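Local coordinates for protein hydrogenase maturation factor (Thermoanaerobacter tengcongensis, PDB 3VTH) that probably transfers the carbamoyl group of carbamoyl phosphate to the C-terminal cysteine of HypE, using ATP, in the maturation of [NiFe]-hydrogenases, at residues 51-55 / 87-93. Numbering follows the deposited sequence.
Sequences IEVEG and VKEYKDF
Two strand carboxylates, those of Glu52 and Glu54, tie the central strand 48-55 of the ferredoxin-like acylphosphatase domain to the loop that crosses from one outer strand of the sheet, 76-85, to the other, 93-95. Both glutamates belong to the same face of the strand and have extended chains beyond CG, which places their carboxylates against the loop. Glu54 grips the backbone of the loop: Lys88 N donates to Glu54 OE1 on the syn side, a short (2.5 Å) and almost straight bond at 176°. The other oxygen, Glu54 OE2, takes a longer, more bent bond from Tyr90 N (3.2 Å), and a water links it to Tyr90 O. With an alanine in place of Glu54, Lys88 N and Tyr90 N would probably lose their acceptor on the strand and the loop would be freer to shift. The Tyr90 ring stands with its edge to both glutamates; its CD2 lies 3.5 Å from Glu54 CD. Beyond Tyr90 the loop turns back to the sheet, where, with CG anti to the backbone N (chi1 -168°), Phe93 turns its CE2 to Val53 CG1 at 3.9 Å, and its side chain also touches Val29, Phe30 and Ala33 of helix 25-35. Glu52 is held by side chains instead. Its OE2 is bonded to Tyr50 OH, while OE1 accepts twice, in a hydrogen bond from Tyr90 OH at 2.6 Å and in a salt bridge from Lys88 NZ (2.9 Å), which the bend at chi4 (78°) in an otherwise extended chain turns toward the carboxylate. The phenol oxygen and Lys88 NZ approach Glu52 OE1 from opposite faces of the carboxylate, each well out of its plane.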
loop_
_atom_site.group_PDB
_atom_site.type_symbol
_atom_site.label_atom_id
_atom_site.label_comp_id
_atom_site.label_asym_id
_atom_site.label_seq_id
_atom_site.Cartn_x
_atom_site.Cartn_y
_atom_site.Cartn_z
ATOM N N ILE A 51 -32.138 -8.857 -0.041
ATOM C CA ILE A 51 -32.922 -9.657 -0.990
ATOM C C ILE A 51 -34.119 -10.277 -0.285
ATOM O O ILE A 51 -33.995 -10.760 0.842
ATOM C CB ILE A 51 -32.084 -10.816 -1.598
ATOM C CG1 ILE A 51 -30.840 -10.294 -2.332
ATOM C CG2 ILE A 51 -32.927 -11.662 -2.575
ATOM C CD1 ILE A 51 -29.748 -11.359 -2.511
ATOM N N GLU A 52 -35.270 -10.244 -0.953
ATOM C CA GLU A 52 -36.448 -11.029 -0.570
ATOM C C GLU A 52 -36.829 -11.870 -1.784
ATOM O O GLU A 52 -37.048 -11.321 -2.873
ATOM C CB GLU A 52 -37.628 -10.123 -0.214
ATOM C CG GLU A 52 -37.457 -9.322 1.076
ATOM C CD GLU A 52 -38.696 -8.506 1.473
ATOM O OE1 GLU A 52 -39.810 -8.786 0.972
ATOM O OE2 GLU A 52 -38.547 -7.576 2.306
ATOM N N VAL A 53 -36.873 -13.190 -1.612
ATOM C CA VAL A 53 -37.293 -14.092 -2.699
ATOM C C VAL A 53 -38.422 -14.991 -2.223
ATOM O O VAL A 53 -38.424 -15.429 -1.068
ATOM C CB VAL A 53 -36.127 -14.959 -3.263
ATOM C CG1 VAL A 53 -35.219 -14.122 -4.170
ATOM C CG2 VAL A 53 -35.309 -15.601 -2.130
ATOM N N GLU A 54 -39.385 -15.221 -3.115
ATOM C CA GLU A 54 -40.505 -16.129 -2.888
ATOM C C GLU A 54 -40.590 -17.075 -4.067
ATOM O O GLU A 54 -40.550 -16.632 -5.217
ATOM C CB GLU A 54 -41.841 -15.367 -2.778
ATOM C CG GLU A 54 -41.781 -14.194 -1.814
ATOM C CD GLU A 54 -43.123 -13.558 -1.518
ATOM O OE1 GLU A 54 -43.217 -12.948 -0.432
ATOM O OE2 GLU A 54 -44.067 -13.646 -2.346
ATOM N N GLY A 55 -40.678 -18.367 -3.768
ATOM C CA GLY A 55 -40.935 -19.408 -4.774
ATOM C C GLY A 55 -40.852 -20.805 -4.174
ATOM O O GLY A 55 -40.990 -20.975 -2.955
ATOM N N VAL A 87 -44.754 -15.128 3.260
ATOM C CA VAL A 87 -44.963 -14.819 1.844
ATOM C C VAL A 87 -45.824 -13.556 1.681
ATOM O O VAL A 87 -46.855 -13.415 2.334
ATOM C CB VAL A 87 -45.636 -16.016 1.134
ATOM C CG1 VAL A 87 -45.996 -15.685 -0.323
ATOM C CG2 VAL A 87 -44.737 -17.252 1.225
ATOM N N LYS A 88 -45.389 -12.645 0.812
ATOM C CA LYS A 88 -46.134 -11.399 0.567
ATOM C C LYS A 88 -46.948 -11.459 -0.717
ATOM O O LYS A 88 -47.739 -10.556 -0.997
ATOM C CB LYS A 88 -45.171 -10.212 0.479
ATOM C CG LYS A 88 -44.576 -9.785 1.804
ATOM C CD LYS A 88 -43.756 -8.514 1.634
ATOM C CE LYS A 88 -43.019 -8.171 2.913
ATOM N NZ LYS A 88 -41.814 -9.030 3.051
ATOM N N GLU A 89 -46.717 -12.511 -1.504
ATOM C CA GLU A 89 -47.323 -12.676 -2.828
ATOM C C GLU A 89 -46.920 -11.581 -3.818
ATOM O O GLU A 89 -47.759 -10.989 -4.512
ATOM C CB GLU A 89 -48.838 -12.800 -2.740
ATOM C CG GLU A 89 -49.284 -14.126 -2.190
ATOM C CD GLU A 89 -50.782 -14.287 -2.245
ATOM O OE1 GLU A 89 -51.480 -13.540 -1.528
ATOM O OE2 GLU A 89 -51.259 -15.158 -3.007
ATOM N N TYR A 90 -45.619 -11.321 -3.872
ATOM C CA TYR A 90 -45.040 -10.530 -4.942
ATOM C C TYR A 90 -45.446 -11.126 -6.280
ATOM O O TYR A 90 -45.448 -12.349 -6.441
ATOM C CB TYR A 90 -43.529 -10.565 -4.835
ATOM C CG TYR A 90 -42.943 -9.742 -3.724
ATOM C CD1 TYR A 90 -42.939 -8.353 -3.792
ATOM C CD2 TYR A 90 -42.331 -10.353 -2.628
ATOM C CE1 TYR A 90 -42.349 -7.573 -2.780
ATOM C CE2 TYR A 90 -41.732 -9.586 -1.609
ATOM C CZ TYR A 90 -41.757 -8.194 -1.694
ATOM O OH TYR A 90 -41.177 -7.424 -0.700
ATOM N N LYS A 91 -45.793 -10.261 -7.229
ATOM C CA LYS A 91 -46.230 -10.713 -8.549
ATOM C C LYS A 91 -45.068 -10.821 -9.539
ATOM O O LYS A 91 -45.193 -11.429 -10.601
ATOM C CB LYS A 91 -47.327 -9.802 -9.103
ATOM C CG LYS A 91 -48.623 -9.819 -8.275
ATOM C CD LYS A 91 -49.849 -10.022 -9.147
ATOM C CE LYS A 91 -51.028 -10.540 -8.322
ATOM N NZ LYS A 91 -52.217 -10.851 -9.163
ATOM N N ASP A 92 -43.937 -10.225 -9.186
ATOM C CA ASP A 92 -42.783 -10.245 -10.063
ATOM C C ASP A 92 -41.509 -10.118 -9.246
ATOM O O ASP A 92 -41.559 -10.048 -8.023
ATOM C CB ASP A 92 -42.883 -9.120 -11.112
ATOM C CG ASP A 92 -43.101 -7.730 -10.488
ATOM O OD1 ASP A 92 -43.502 -6.798 -11.228
ATOM O OD2 ASP A 92 -42.896 -7.564 -9.263
ATOM N N PHE A 93 -40.371 -10.091 -9.925
ATOM C CA PHE A 93 -39.122 -9.754 -9.262
ATOM C C PHE A 93 -38.590 -8.428 -9.790
ATOM O O PHE A 93 -38.578 -8.209 -10.995
ATOM C CB PHE A 93 -38.062 -10.848 -9.434
ATOM C CG PHE A 93 -36.882 -10.655 -8.531
ATOM C CD1 PHE A 93 -35.824 -9.857 -8.915
ATOM C CD2 PHE A 93 -36.863 -11.228 -7.261
ATOM C CE1 PHE A 93 -34.755 -9.647 -8.061
ATOM C CE2 PHE A 93 -35.785 -11.017 -6.399
ATOM C CZ PHE A 93 -34.744 -10.227 -6.808
HETATM O O HOH W 1 -44.838 -14.533 -4.821
#